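Local coordinates for bacteriorhodopsin (PDB 6EYU), which is an inward proton pump of the xenorhodopsin group, probably driven by light absorbed by its bound retinal, at residues 180-186 / 195-201; 70-74 / 118-123; 173-177 / 208-212. All blocks are in the same frame, centred on the assembly; numbering follows the deposited sequence.

Contacts 1 and 3 join the same two helices, 157-183 and 198-230, with contact 1 nested inside the loop that contact 3 closes; contact 2 ties helix 72-93 to helix 101-124. Their chemistry follows their place in the fold. At the helix ends, its centre about 19 Å from that of the chain, partly buried contact 1 is joined by backbone hydrogen bonds and a serine-threonine hydroxyl bond, beside a capping box that starts helix 198-230. Contact 3, whose centre is about 7 Å from that of the chain, is held by aromatic, aliphatic and sulfur packing. Buried contact 2 mixes both, around one glutamine amide. All three touch retinal, and contacts 1 and 2 meet through Trp181 and Tyr74.

Contact 1 of 3, residues 180-186 / 195-201. With MUN ([(2~{S})-2,3-bis(oxidanyl)propyl] (~{E})-undec-2-enoate), chain S; RET (retinal), chain D.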
loop_
_atom_site.group_PDB
_atom_site.type_symbol
_atom_site.label_atom_id
_atom_site.label_comp_id
_atom_site.label_asym_id
_atom_site.label_seq_id
_atom_site.Cartn_x
_atom_site.Cartn_y
_atom_site.Cartn_z
ATOM N N VAL A 180 -24.281 -1.195 -11.469
ATOM C CA VAL A 180 -23.987 -0.352 -12.624
ATOM C C VAL A 180 -22.829 -0.930 -13.432
ATOM O O VAL A 180 -22.880 -0.973 -14.661
ATOM C CB VAL A 180 -23.630 1.087 -12.202
ATOM C CG1 VAL A 180 -22.860 1.084 -10.890
ATOM C CG2 VAL A 180 -22.831 1.777 -13.296
ATOM N N TRP A 181 -21.823 -1.443 -12.732
ATOM C CA TRP A 181 -20.673 -2.063 -13.382
ATOM C C TRP A 181 -21.122 -3.213 -14.276
ATOM O O TRP A 181 -20.693 -3.322 -15.425
ATOM C CB TRP A 181 -19.685 -2.574 -12.330
ATOM C CG TRP A 181 -18.354 -2.980 -12.893
ATOM C CD1 TRP A 181 -17.226 -2.214 -12.949
ATOM C CD2 TRP A 181 -17.954 -4.305 -13.268
ATOM N NE1 TRP A 181 -16.152 -2.976 -13.342
ATOM C CE2 TRP A 181 -16.575 -4.261 -13.555
ATOM C CE3 TRP A 181 -18.622 -5.530 -13.357
ATOM C CZ2 TRP A 181 -15.865 -5.383 -13.978
ATOM C CZ3 TRP A 181 -17.918 -6.639 -13.791
ATOM C CH2 TRP A 181 -16.553 -6.559 -14.091
ATOM N N TYR A 182 -22.080 -3.994 -13.786
ATOM C CA TYR A 182 -22.480 -5.225 -14.455
ATOM C C TYR A 182 -23.318 -4.921 -15.691
ATOM O O TYR A 182 -23.150 -5.550 -16.736
ATOM C CB TYR A 182 -23.270 -6.119 -13.497
ATOM C CG TYR A 182 -23.480 -7.526 -14.010
ATOM C CD1 TYR A 182 -24.583 -7.837 -14.793
ATOM C CD2 TYR A 182 -22.497 -8.494 -13.852
ATOM C CE1 TYR A 182 -24.731 -9.091 -15.353
ATOM C CE2 TYR A 182 -22.635 -9.750 -14.410
ATOM C CZ TYR A 182 -23.750 -10.041 -15.166
ATOM O OH TYR A 182 -23.902 -11.298 -15.706
ATOM N N ILE A 183 -24.218 -3.949 -15.571
ATOM C CA ILE A 183 -25.174 -3.662 -16.634
ATOM C C ILE A 183 -24.585 -2.701 -17.662
ATOM O O ILE A 183 -25.133 -2.534 -18.751
ATOM C CB ILE A 183 -26.477 -3.055 -16.076
ATOM C CG1 ILE A 183 -26.213 -1.671 -15.481
ATOM C CG2 ILE A 183 -27.085 -3.974 -15.027
ATOM C CD1 ILE A 183 -27.472 -0.872 -15.226
ATOM N N SER A 184 -23.423 -2.137 -17.347
ATOM C CA SER A 184 -22.742 -1.234 -18.267
ATOM C C SER A 184 -22.302 -1.978 -19.522
ATOM O O SER A 184 -21.885 -3.134 -19.457
ATOM C CB SER A 184 -21.528 -0.595 -17.589
ATOM O OG SER A 184 -20.610 -0.101 -18.549
ATOM N N GLY A 185 -22.422 -1.314 -20.667
ATOM C CA GLY A 185 -22.135 -1.943 -21.951
ATOM C C GLY A 185 -20.797 -1.505 -22.513
ATOM O O GLY A 185 -20.574 -1.556 -23.722
ATOM N N ILE A 186 -19.901 -1.076 -21.629
ATOM C CA ILE A 186 -18.499 -0.904 -21.986
ATOM C C ILE A 186 -17.839 -2.255 -22.236
ATOM O O ILE A 186 -17.852 -3.131 -21.371
ATOM C CB ILE A 186 -17.724 -0.168 -20.877
ATOM C CG1 ILE A 186 -18.092 1.318 -20.869
ATOM C CG2 ILE A 186 -16.225 -0.336 -21.076
ATOM C CD1 ILE A 186 -17.685 2.041 -19.604
ATOM N N ILE A 195 -26.648 -2.507 -20.969
ATOM C CA ILE A 195 -27.827 -1.659 -20.838
ATOM C C ILE A 195 -27.451 -0.182 -20.904
ATOM O O ILE A 195 -28.114 0.607 -21.576
ATOM C CB ILE A 195 -28.566 -1.924 -19.513
ATOM C CG1 ILE A 195 -29.342 -3.240 -19.593
ATOM C CG2 ILE A 195 -29.512 -0.777 -19.197
ATOM C CD1 ILE A 195 -29.808 -3.753 -18.249
ATOM N N LEU A 196 -26.421 0.199 -20.154
ATOM C CA LEU A 196 -25.866 1.547 -20.247
ATOM C C LEU A 196 -24.833 1.625 -21.366
ATOM O O LEU A 196 -24.009 0.725 -21.527
ATOM C CB LEU A 196 -25.222 1.955 -18.921
ATOM C CG LEU A 196 -25.990 1.588 -17.649
ATOM C CD1 LEU A 196 -25.248 2.094 -16.421
ATOM C CD2 LEU A 196 -27.404 2.146 -17.691
ATOM N N ASP A 197 -24.832 2.744 -22.084
ATOM C CA ASP A 197 -23.673 3.147 -22.872
ATOM C C ASP A 197 -22.624 3.812 -21.986
ATOM O O ASP A 197 -22.891 4.118 -20.824
ATOM C CB ASP A 197 -24.098 4.109 -23.983
ATOM C CG ASP A 197 -24.301 5.525 -23.481
ATOM O OD1 ASP A 197 -24.225 5.739 -22.253
ATOM O OD2 ASP A 197 -24.536 6.426 -24.315
ATOM N N PRO A 198 -21.419 4.028 -22.534
ATOM C CA PRO A 198 -20.285 4.456 -21.724
ATOM C C PRO A 198 -20.537 5.769 -20.989
ATOM O O PRO A 198 -20.098 5.933 -19.851
ATOM C CB PRO A 198 -19.171 4.621 -22.755
ATOM C CG PRO A 198 -19.491 3.612 -23.803
ATOM C CD PRO A 198 -20.993 3.503 -23.844
ATOM N N THR A 199 -21.250 6.689 -21.631
ATOM C CA THR A 199 -21.503 8.002 -21.046
ATOM C C THR A 199 -22.422 7.881 -19.835
ATOM O O THR A 199 -22.178 8.491 -18.795
ATOM C CB THR A 199 -22.150 8.957 -22.066
ATOM O OG1 THR A 199 -21.348 9.012 -23.252
ATOM C CG2 THR A 199 -22.285 10.354 -21.479
ATOM N N GLN A 200 -23.493 7.109 -19.987
ATOM C CA GLN A 200 -24.406 6.838 -18.884
ATOM C C GLN A 200 -23.667 6.169 -17.730
ATOM O O GLN A 200 -23.806 6.570 -16.575
ATOM C CB GLN A 200 -25.554 5.941 -19.354
ATOM C CG GLN A 200 -26.578 6.653 -20.221
ATOM C CD GLN A 200 -27.473 5.691 -20.976
ATOM O OE1 GLN A 200 -27.013 4.667 -21.484
ATOM N NE2 GLN A 200 -28.742 6.054 -21.121
ATOM N N THR A 201 -22.884 5.144 -18.052
ATOM C CA THR A 201 -22.018 4.505 -17.070
ATOM C C THR A 201 -21.160 5.545 -16.359
ATOM O O THR A 201 -21.133 5.606 -15.130
ATOM C CB THR A 201 -21.091 3.470 -17.733
ATOM O OG1 THR A 201 -21.862 2.596 -18.568
ATOM C CG2 THR A 201 -20.362 2.651 -16.679
HETATM C CAR MUN S . -28.955 8.848 -6.934
HETATM C CAQ MUN S . -29.406 9.157 -8.362
HETATM C CAP MUN S . -28.751 8.171 -9.332
HETATM C CAO MUN S . -28.407 8.905 -10.629
HETATM C CAN MUN S . -28.135 7.892 -11.741
HETATM C CAM MUN S . -27.333 8.574 -12.852
HETATM C CAK MUN S . -28.142 8.568 -14.151
HETATM C CAH MUN S . -27.473 7.623 -15.151
HETATM C CAF MUN S . -28.447 7.273 -16.282
HETATM C CAC MUN S . -29.130 5.898 -16.176
HETATM C CAA MUN S . -30.075 5.468 -17.312
HETATM O OAD MUN S . -30.613 6.313 -18.028
HETATM O OAB MUN S . -30.424 4.152 -17.306
HETATM C CAE MUN S . -31.713 4.001 -17.910
HETATM C CAG MUN S . -31.580 3.231 -19.226
HETATM O OAJ MUN S . -30.204 3.183 -19.614
HETATM C CAI MUN S . -32.106 1.806 -19.038
HETATM O OAL MUN S . -32.958 1.464 -20.135
HETATM C C1 RET D . -16.537 -3.535 -8.292
HETATM C C2 RET D . -15.907 -4.760 -8.961
HETATM C C3 RET D . -16.913 -5.901 -9.106
HETATM C C4 RET D . -17.330 -6.413 -7.731
HETATM C C5 RET D . -17.633 -5.248 -6.789
HETATM C C6 RET D . -17.304 -3.947 -7.028
HETATM C C7 RET D . -17.687 -2.931 -6.067
HETATM C C8 RET D . -17.334 -1.628 -6.249
HETATM C C9 RET D . -17.638 -0.663 -5.224
HETATM C C10 RET D . -17.332 0.684 -5.396
HETATM C C11 RET D . -17.658 1.718 -4.491
HETATM C C12 RET D . -17.130 2.929 -4.926
HETATM C C13 RET D . -17.151 4.144 -4.206
HETATM C C14 RET D . -16.567 5.296 -4.751
HETATM C C15 RET D . -16.421 6.525 -4.115
HETATM C C16 RET D . -15.441 -2.554 -7.873
HETATM C C17 RET D . -17.516 -2.852 -9.250
HETATM C C18 RET D . -18.385 -5.565 -5.495
HETATM C C19 RET D . -18.348 -1.117 -3.948
HETATM C C20 RET D . -17.838 4.209 -2.840
#
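Ile183 O receives Ile195 N at 2.7 Å, almost in line with its C=O bond, and a weaker bond from Leu196 N. Two residues on, Gly185 N returns the link to Leu196 O, also 2.7 Å away and lying so that the donor sits in the carbonyl plane. Together these bonds frame a single beta bridge between Ser184 and Leu196; a CB on Gly185 would run into Leu196 O. A hydroxyl relay runs beside the bridge. With chi1 at 160°, Ser184 turns OG away from its own N and gives a hydrogen bond to Thr201 OG1 (3.0 Å), which donates in turn to Asp197 O (2.9 Å) from above the carbonyl plane. That carbonyl also takes Thr201 N, so two donors grip it. Asp197 and Gln200 close a capping box: Gln200 N reaches Asp197 OD1 at 2.7 Å, while Asp197 N is bonded to Gln200 OE1 at 3.0 Å. Outside the polar centre, the side chains of Ile183 and Leu196 cross at a slant, CD1 of the isoleucine 3.8 Å from Leu196 CG, and Val180 CG2 meets Leu196 CD1. Ile186 CG1 lies against Pro198. The other methyl of Leu196, CD2, touches the lipid MUN. Trp181, on a different side of its helix, lays one ring face over retinal C17. The arrangement is that of a capped helix start, pinned to the end of the preceding helix, in the seven-helix rhodopsin fold.

Contact 2 of 3, residues 70-74 / 118-123; sequences DYAWY and GLLAQA. With RET (retinal), chain D.
Gln122 reaches from helix 101-124 to Asp70 and Tyr71, just before helix 72-93, and to Tyr74 in its first turn; both helices belong to the seven-helix rhodopsin fold. Its extended chain, with CG opposite the backbone N (chi1 -171°), carries the amide across. NE2 donates to Asp70 O at 3.0 Å, almost straight and from above that carbonyl's plane, and to a water at 2.8 Å that also bonds Tyr71 OH. Held by these two partners, NE2 lies over one face of the Tyr71 ring, towards its rim, with ring and amide planes 24° apart. OE1 instead meets the edge of Tyr74, 3.0 Å from CE2. Leu119 covers a face of Tyr74, with CB 4.1 Å from the ring centroid in a CH-pi contact, and its CG packs on Tyr71 CD1. Farther out, Trp181 NE1 hydrogen-bonds Tyr74 OH, and Tyr71 meets Phe67 of a neighbouring subunit edge-to-face. With a phenylalanine in place of Tyr74 the hydroxyl is gone, which would probably leave the indole N-H of Trp181 without its partner. Beside the Tyr74 ring, Gly118 CA comes within 3.2 Å of retinal C2, where a CB would clash.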
loop_
_atom_site.group_PDB
_atom_site.type_symbol
_atom_site.label_atom_id
_atom_site.label_comp_id
_atom_site.label_asym_id
_atom_site.label_seq_id
_atom_site.Cartn_x
_atom_site.Cartn_y
_atom_site.Cartn_z
ATOM N N ASP A 70 -7.768 3.613 -18.393
ATOM C CA ASP A 70 -8.699 2.508 -18.591
ATOM C C ASP A 70 -9.096 1.893 -17.253
ATOM O O ASP A 70 -10.104 1.195 -17.155
ATOM C CB ASP A 70 -8.072 1.439 -19.490
ATOM C CG ASP A 70 -8.253 1.740 -20.964
ATOM O OD1 ASP A 70 -9.135 2.557 -21.303
ATOM O OD2 ASP A 70 -7.525 1.146 -21.787
ATOM N N TYR A 71 -8.327 2.204 -16.212
ATOM C CA TYR A 71 -8.469 1.525 -14.929
ATOM C C TYR A 71 -8.613 2.528 -13.789
ATOM O O TYR A 71 -8.292 2.224 -12.640
ATOM C CB TYR A 71 -7.262 0.622 -14.671
ATOM C CG TYR A 71 -7.204 -0.592 -15.570
ATOM C CD1 TYR A 71 -7.857 -1.767 -15.221
ATOM C CD2 TYR A 71 -6.601 -0.525 -16.817
ATOM C CE1 TYR A 71 -7.847 -2.865 -16.059
ATOM C CE2 TYR A 71 -6.581 -1.620 -17.661
ATOM C CZ TYR A 71 -7.205 -2.787 -17.276
ATOM O OH TYR A 71 -7.193 -3.878 -18.115
ATOM N N ALA A 72 -9.105 3.721 -14.110
ATOM C CA ALA A 72 -9.044 4.844 -13.182
ATOM C C ALA A 72 -9.995 4.632 -12.008
ATOM O O ALA A 72 -9.659 4.941 -10.865
ATOM C CB ALA A 72 -9.372 6.143 -13.902
ATOM N N TRP A 73 -11.183 4.110 -12.295
ATOM C CA TRP A 73 -12.159 3.820 -11.250
ATOM C C TRP A 73 -11.549 2.916 -10.184
ATOM O O TRP A 73 -11.767 3.116 -8.989
ATOM C CB TRP A 73 -13.402 3.154 -11.845
ATOM C CG TRP A 73 -14.224 4.069 -12.698
ATOM C CD1 TRP A 73 -14.594 5.351 -12.408
ATOM C CD2 TRP A 73 -14.874 3.736 -13.931
ATOM N NE1 TRP A 73 -15.371 5.859 -13.420
ATOM C CE2 TRP A 73 -15.542 4.893 -14.376
ATOM C CE3 TRP A 73 -14.929 2.580 -14.715
ATOM C CZ2 TRP A 73 -16.262 4.926 -15.569
ATOM C CZ3 TRP A 73 -15.633 2.618 -15.905
ATOM C CH2 TRP A 73 -16.289 3.784 -16.321
ATOM N N TYR A 74 -10.782 1.924 -10.624
ATOM C CA TYR A 74 -10.154 0.980 -9.708
ATOM C C TYR A 74 -9.038 1.656 -8.920
ATOM O O TYR A 74 -8.923 1.473 -7.707
ATOM C CB TYR A 74 -9.592 -0.217 -10.478
ATOM C CG TYR A 74 -10.611 -0.911 -11.352
ATOM C CD1 TYR A 74 -11.770 -1.447 -10.805
ATOM C CD2 TYR A 74 -10.481 -0.913 -12.734
ATOM C CE1 TYR A 74 -12.736 -2.027 -11.605
ATOM C CE2 TYR A 74 -11.441 -1.491 -13.542
ATOM C CZ TYR A 74 -12.565 -2.049 -12.972
ATOM O OH TYR A 74 -13.521 -2.630 -13.773
ATOM N N GLY A 118 -12.675 -6.323 -9.320
ATOM C CA GLY A 118 -13.187 -5.520 -10.424
ATOM C C GLY A 118 -12.133 -5.278 -11.487
ATOM O O GLY A 118 -12.420 -5.324 -12.684
ATOM N N LEU A 119 -10.910 -5.008 -11.045
ATOM C CA LEU A 119 -9.808 -4.706 -11.949
ATOM C C LEU A 119 -9.337 -5.973 -12.656
ATOM O O LEU A 119 -9.077 -5.964 -13.859
ATOM C CB LEU A 119 -8.650 -4.085 -11.164
ATOM C CG LEU A 119 -7.376 -3.763 -11.945
ATOM C CD1 LEU A 119 -6.650 -2.595 -11.294
ATOM C CD2 LEU A 119 -6.470 -4.983 -12.019
ATOM N N LEU A 120 -9.325 -7.079 -11.920
ATOM C CA LEU A 120 -8.993 -8.377 -12.492
ATOM C C LEU A 120 -10.025 -8.780 -13.539
ATOM O O LEU A 120 -9.672 -9.224 -14.633
ATOM C CB LEU A 120 -8.928 -9.441 -11.394
ATOM C CG LEU A 120 -7.765 -9.317 -10.407
ATOM C CD1 LEU A 120 -7.726 -10.522 -9.480
ATOM C CD2 LEU A 120 -6.444 -9.162 -11.144
ATOM N N ALA A 121 -11.299 -8.615 -13.203
ATOM C CA ALA A 121 -12.382 -8.960 -14.117
ATOM C C ALA A 121 -12.192 -8.262 -15.459
ATOM O O ALA A 121 -12.138 -8.913 -16.503
ATOM C CB ALA A 121 -13.725 -8.586 -13.509
ATOM N N GLN A 122 -12.028 -6.944 -15.422
ATOM C CA GLN A 122 -11.821 -6.168 -16.639
ATOM C C GLN A 122 -10.568 -6.640 -17.369
ATOM O O GLN A 122 -10.575 -6.805 -18.589
ATOM C CB GLN A 122 -11.702 -4.678 -16.316
ATOM C CG GLN A 122 -11.699 -3.782 -17.545
ATOM C CD GLN A 122 -11.490 -2.321 -17.204
ATOM O OE1 GLN A 122 -12.241 -1.741 -16.419
ATOM N NE2 GLN A 122 -10.485 -1.707 -17.819
ATOM N N ALA A 123 -9.483 -6.811 -16.622
ATOM C CA ALA A 123 -8.190 -7.135 -17.214
ATOM C C ALA A 123 -8.206 -8.543 -17.801
ATOM O O ALA A 123 -7.531 -8.818 -18.792
ATOM C CB ALA A 123 -7.089 -7.006 -16.173
HETATM C C1 RET D . -16.537 -3.535 -8.292
HETATM C C2 RET D . -15.907 -4.760 -8.961
HETATM C C3 RET D . -16.913 -5.901 -9.106
HETATM C C4 RET D . -17.330 -6.413 -7.731
HETATM C C5 RET D . -17.633 -5.248 -6.789
HETATM C C6 RET D . -17.304 -3.947 -7.028
HETATM C C7 RET D . -17.687 -2.931 -6.067
HETATM C C8 RET D . -17.334 -1.628 -6.249
HETATM C C9 RET D . -17.638 -0.663 -5.224
HETATM C C10 RET D . -17.332 0.684 -5.396
HETATM C C11 RET D . -17.658 1.718 -4.491
HETATM C C12 RET D . -17.130 2.929 -4.926
HETATM C C13 RET D . -17.151 4.144 -4.206
HETATM C C14 RET D . -16.567 5.296 -4.751
HETATM C C15 RET D . -16.421 6.525 -4.115
HETATM C C16 RET D . -15.441 -2.554 -7.873
HETATM C C17 RET D . -17.516 -2.852 -9.250
HETATM C C18 RET D . -18.385 -5.565 -5.495
HETATM C C19 RET D . -18.348 -1.117 -3.948
HETATM C C20 RET D . -17.838 4.209 -2.840
HETATM O O HOH W 1 -9.527 -3.425 -19.763
#

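Contact 3 of 3, residues 173-177 / 208-212; sequences FFLSY and LPFFC. With RET (retinal), chain D.
Tyr177 drives its hydroxyl into the peptide between Leu208 and Pro209, with OH 3.1 Å from Pro209 N, which has no hydrogen to share. Helix 198-230 is kinked there, since the proline lacks the usual backbone bond, and a wider pi-type turn follows at 210-212. One face of the Tyr177 ring lies against the retinal polyene, with CD2 3.4 Å from retinal C11, while its edge meets Pro209 CG and Cys212 SG. This sulfur also touches Phe173, approaching CB at 3.5 Å and the ring obliquely, so it sits between two aromatic residues. The Phe173 and Phe211 rings are nearly parallel, 6° apart, but slid past each other and barely overlap; Phe211 CB does the touching, 3.7 Å from Phe173 CZ. Leu208 CD2 comes to the edge of the Phe173 ring. Ser176 OG, turned back at chi1 69° to bond Phe173 O (2.6 Å), meets the Leu208 methyls. Phe174, Tyr177, Pro209 and Cys212 line the retinal pocket. The two helix segments run roughly antiparallel (154°), their axes 10.4 Å apart at closest approach, flanked by helix 14-38, whose Tyr20 packs against Pro209, and by helix 72-93, whose Ile84 and Leu85 meet Phe174.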
loop_
_atom_site.group_PDB
_atom_site.type_symbol
_atom_site.label_atom_id
_atom_site.label_comp_id
_atom_site.label_asym_id
_atom_site.label_seq_id
_atom_site.Cartn_x
_atom_site.Cartn_y
_atom_site.Cartn_z
ATOM N N PHE A 173 -25.500 2.354 -0.839
ATOM C CA PHE A 173 -24.833 2.986 -1.972
ATOM C C PHE A 173 -23.741 2.080 -2.533
ATOM O O PHE A 173 -23.508 2.051 -3.740
ATOM C CB PHE A 173 -24.233 4.331 -1.558
ATOM C CG PHE A 173 -25.129 5.504 -1.835
ATOM C CD1 PHE A 173 -25.389 5.903 -3.136
ATOM C CD2 PHE A 173 -25.738 6.188 -0.796
ATOM C CE1 PHE A 173 -26.241 6.960 -3.395
ATOM C CE2 PHE A 173 -26.586 7.250 -1.048
ATOM C CZ PHE A 173 -26.840 7.634 -2.350
ATOM N N PHE A 174 -23.100 1.314 -1.655
ATOM C CA PHE A 174 -21.997 0.450 -2.061
ATOM C C PHE A 174 -22.496 -0.672 -2.966
ATOM O O PHE A 174 -21.772 -1.137 -3.847
ATOM C CB PHE A 174 -21.300 -0.141 -0.834
ATOM C CG PHE A 174 -20.122 0.664 -0.362
ATOM C CD1 PHE A 174 -20.135 2.046 -0.445
ATOM C CD2 PHE A 174 -18.985 0.038 0.122
ATOM C CE1 PHE A 174 -19.057 2.791 -0.007
ATOM C CE2 PHE A 174 -17.903 0.776 0.561
ATOM C CZ PHE A 174 -17.940 2.155 0.499
ATOM N N LEU A 175 -23.767 -1.028 -2.813
ATOM C CA LEU A 175 -24.344 -2.137 -3.564
ATOM C C LEU A 175 -24.687 -1.713 -4.988
ATOM O O LEU A 175 -24.795 -2.549 -5.884
ATOM C CB LEU A 175 -25.597 -2.660 -2.861
ATOM C CG LEU A 175 -25.369 -3.195 -1.447
ATOM C CD1 LEU A 175 -26.682 -3.272 -0.683
ATOM C CD2 LEU A 175 -24.690 -4.555 -1.494
ATOM N N SER A 176 -24.862 -0.412 -5.189
ATOM C CA SER A 176 -25.269 0.108 -6.489
ATOM C C SER A 176 -24.154 -0.066 -7.515
ATOM O O SER A 176 -24.417 -0.191 -8.712
ATOM C CB SER A 176 -25.652 1.586 -6.377
ATOM O OG SER A 176 -24.515 2.387 -6.104
ATOM N N TYR A 177 -22.919 -0.170 -7.032
ATOM C CA TYR A 177 -21.750 -0.051 -7.897
ATOM C C TYR A 177 -21.536 -1.322 -8.713
ATOM O O TYR A 177 -21.365 -1.258 -9.931
ATOM C CB TYR A 177 -20.499 0.254 -7.070
ATOM C CG TYR A 177 -20.394 1.697 -6.631
ATOM C CD1 TYR A 177 -19.772 2.645 -7.433
ATOM C CD2 TYR A 177 -20.917 2.111 -5.414
ATOM C CE1 TYR A 177 -19.685 3.967 -7.039
ATOM C CE2 TYR A 177 -20.827 3.429 -5.008
ATOM C CZ TYR A 177 -20.223 4.356 -5.831
ATOM O OH TYR A 177 -20.132 5.669 -5.432
ATOM N N LEU A 208 -22.882 8.830 -8.248
ATOM C CA LEU A 208 -22.935 7.913 -7.114
ATOM C C LEU A 208 -21.766 8.157 -6.165
ATOM O O LEU A 208 -21.932 8.115 -4.946
ATOM C CB LEU A 208 -22.926 6.461 -7.596
ATOM C CG LEU A 208 -24.252 5.952 -8.167
ATOM C CD1 LEU A 208 -24.065 4.603 -8.844
ATOM C CD2 LEU A 208 -25.309 5.864 -7.076
ATOM N N PRO A 209 -20.575 8.420 -6.725
ATOM C CA PRO A 209 -19.442 8.763 -5.871
ATOM C C PRO A 209 -19.579 10.130 -5.207
ATOM O O PRO A 209 -19.071 10.331 -4.105
ATOM C CB PRO A 209 -18.263 8.753 -6.843
ATOM C CG PRO A 209 -18.648 7.751 -7.874
ATOM C CD PRO A 209 -20.141 7.864 -8.019
ATOM N N PHE A 210 -20.271 11.054 -5.865
ATOM C CA PHE A 210 -20.575 12.345 -5.259
ATOM C C PHE A 210 -21.265 12.147 -3.914
ATOM O O PHE A 210 -20.935 12.815 -2.933
ATOM C CB PHE A 210 -21.466 13.180 -6.182
ATOM C CG PHE A 210 -21.795 14.541 -5.634
ATOM C CD1 PHE A 210 -20.836 15.540 -5.609
ATOM C CD2 PHE A 210 -23.012 14.774 -5.015
ATOM C CE1 PHE A 210 -21.104 16.765 -5.028
ATOM C CE2 PHE A 210 -23.294 16.003 -4.451
ATOM C CZ PHE A 210 -22.339 17.001 -4.456
ATOM N N PHE A 211 -22.156 11.162 -3.850
ATOM C CA PHE A 211 -22.951 10.934 -2.651
ATOM C C PHE A 211 -22.172 10.126 -1.615
ATOM O O PHE A 211 -22.448 10.213 -0.417
ATOM C CB PHE A 211 -24.258 10.220 -3.003
ATOM C CG PHE A 211 -25.333 11.141 -3.508
ATOM C CD1 PHE A 211 -26.100 11.878 -2.619
ATOM C CD2 PHE A 211 -25.460 11.397 -4.863
ATOM C CE1 PHE A 211 -27.012 12.811 -3.076
ATOM C CE2 PHE A 211 -26.385 12.314 -5.327
ATOM C CZ PHE A 211 -27.160 13.024 -4.432
ATOM N N CYS A 212 -21.137 9.424 -2.065
ATOM C CA CYS A 212 -20.398 8.513 -1.192
ATOM C C CYS A 212 -19.119 9.156 -0.658
ATOM O O CYS A 212 -18.458 8.605 0.222
ATOM C CB CYS A 212 -20.054 7.222 -1.937
ATOM S SG CYS A 212 -21.494 6.280 -2.492
HETATM C C1 RET D . -16.537 -3.535 -8.292
HETATM C C2 RET D . -15.907 -4.760 -8.961
HETATM C C3 RET D . -16.913 -5.901 -9.106
HETATM C C4 RET D . -17.330 -6.413 -7.731
HETATM C C5 RET D . -17.633 -5.248 -6.789
HETATM C C6 RET D . -17.304 -3.947 -7.028
HETATM C C7 RET D . -17.687 -2.931 -6.067
HETATM C C8 RET D . -17.334 -1.628 -6.249
HETATM C C9 RET D . -17.638 -0.663 -5.224
HETATM C C10 RET D . -17.332 0.684 -5.396
HETATM C C11 RET D . -17.658 1.718 -4.491
HETATM C C12 RET D . -17.130 2.929 -4.926
HETATM C C13 RET D . -17.151 4.144 -4.206
HETATM C C14 RET D . -16.567 5.296 -4.751
HETATM C C15 RET D . -16.421 6.525 -4.115
HETATM C C16 RET D . -15.441 -2.554 -7.873
HETATM C C17 RET D . -17.516 -2.852 -9.250
HETATM C C18 RET D . -18.385 -5.565 -5.495
HETATM C C19 RET D . -18.348 -1.117 -3.948
HETATM C C20 RET D . -17.838 4.209 -2.840
#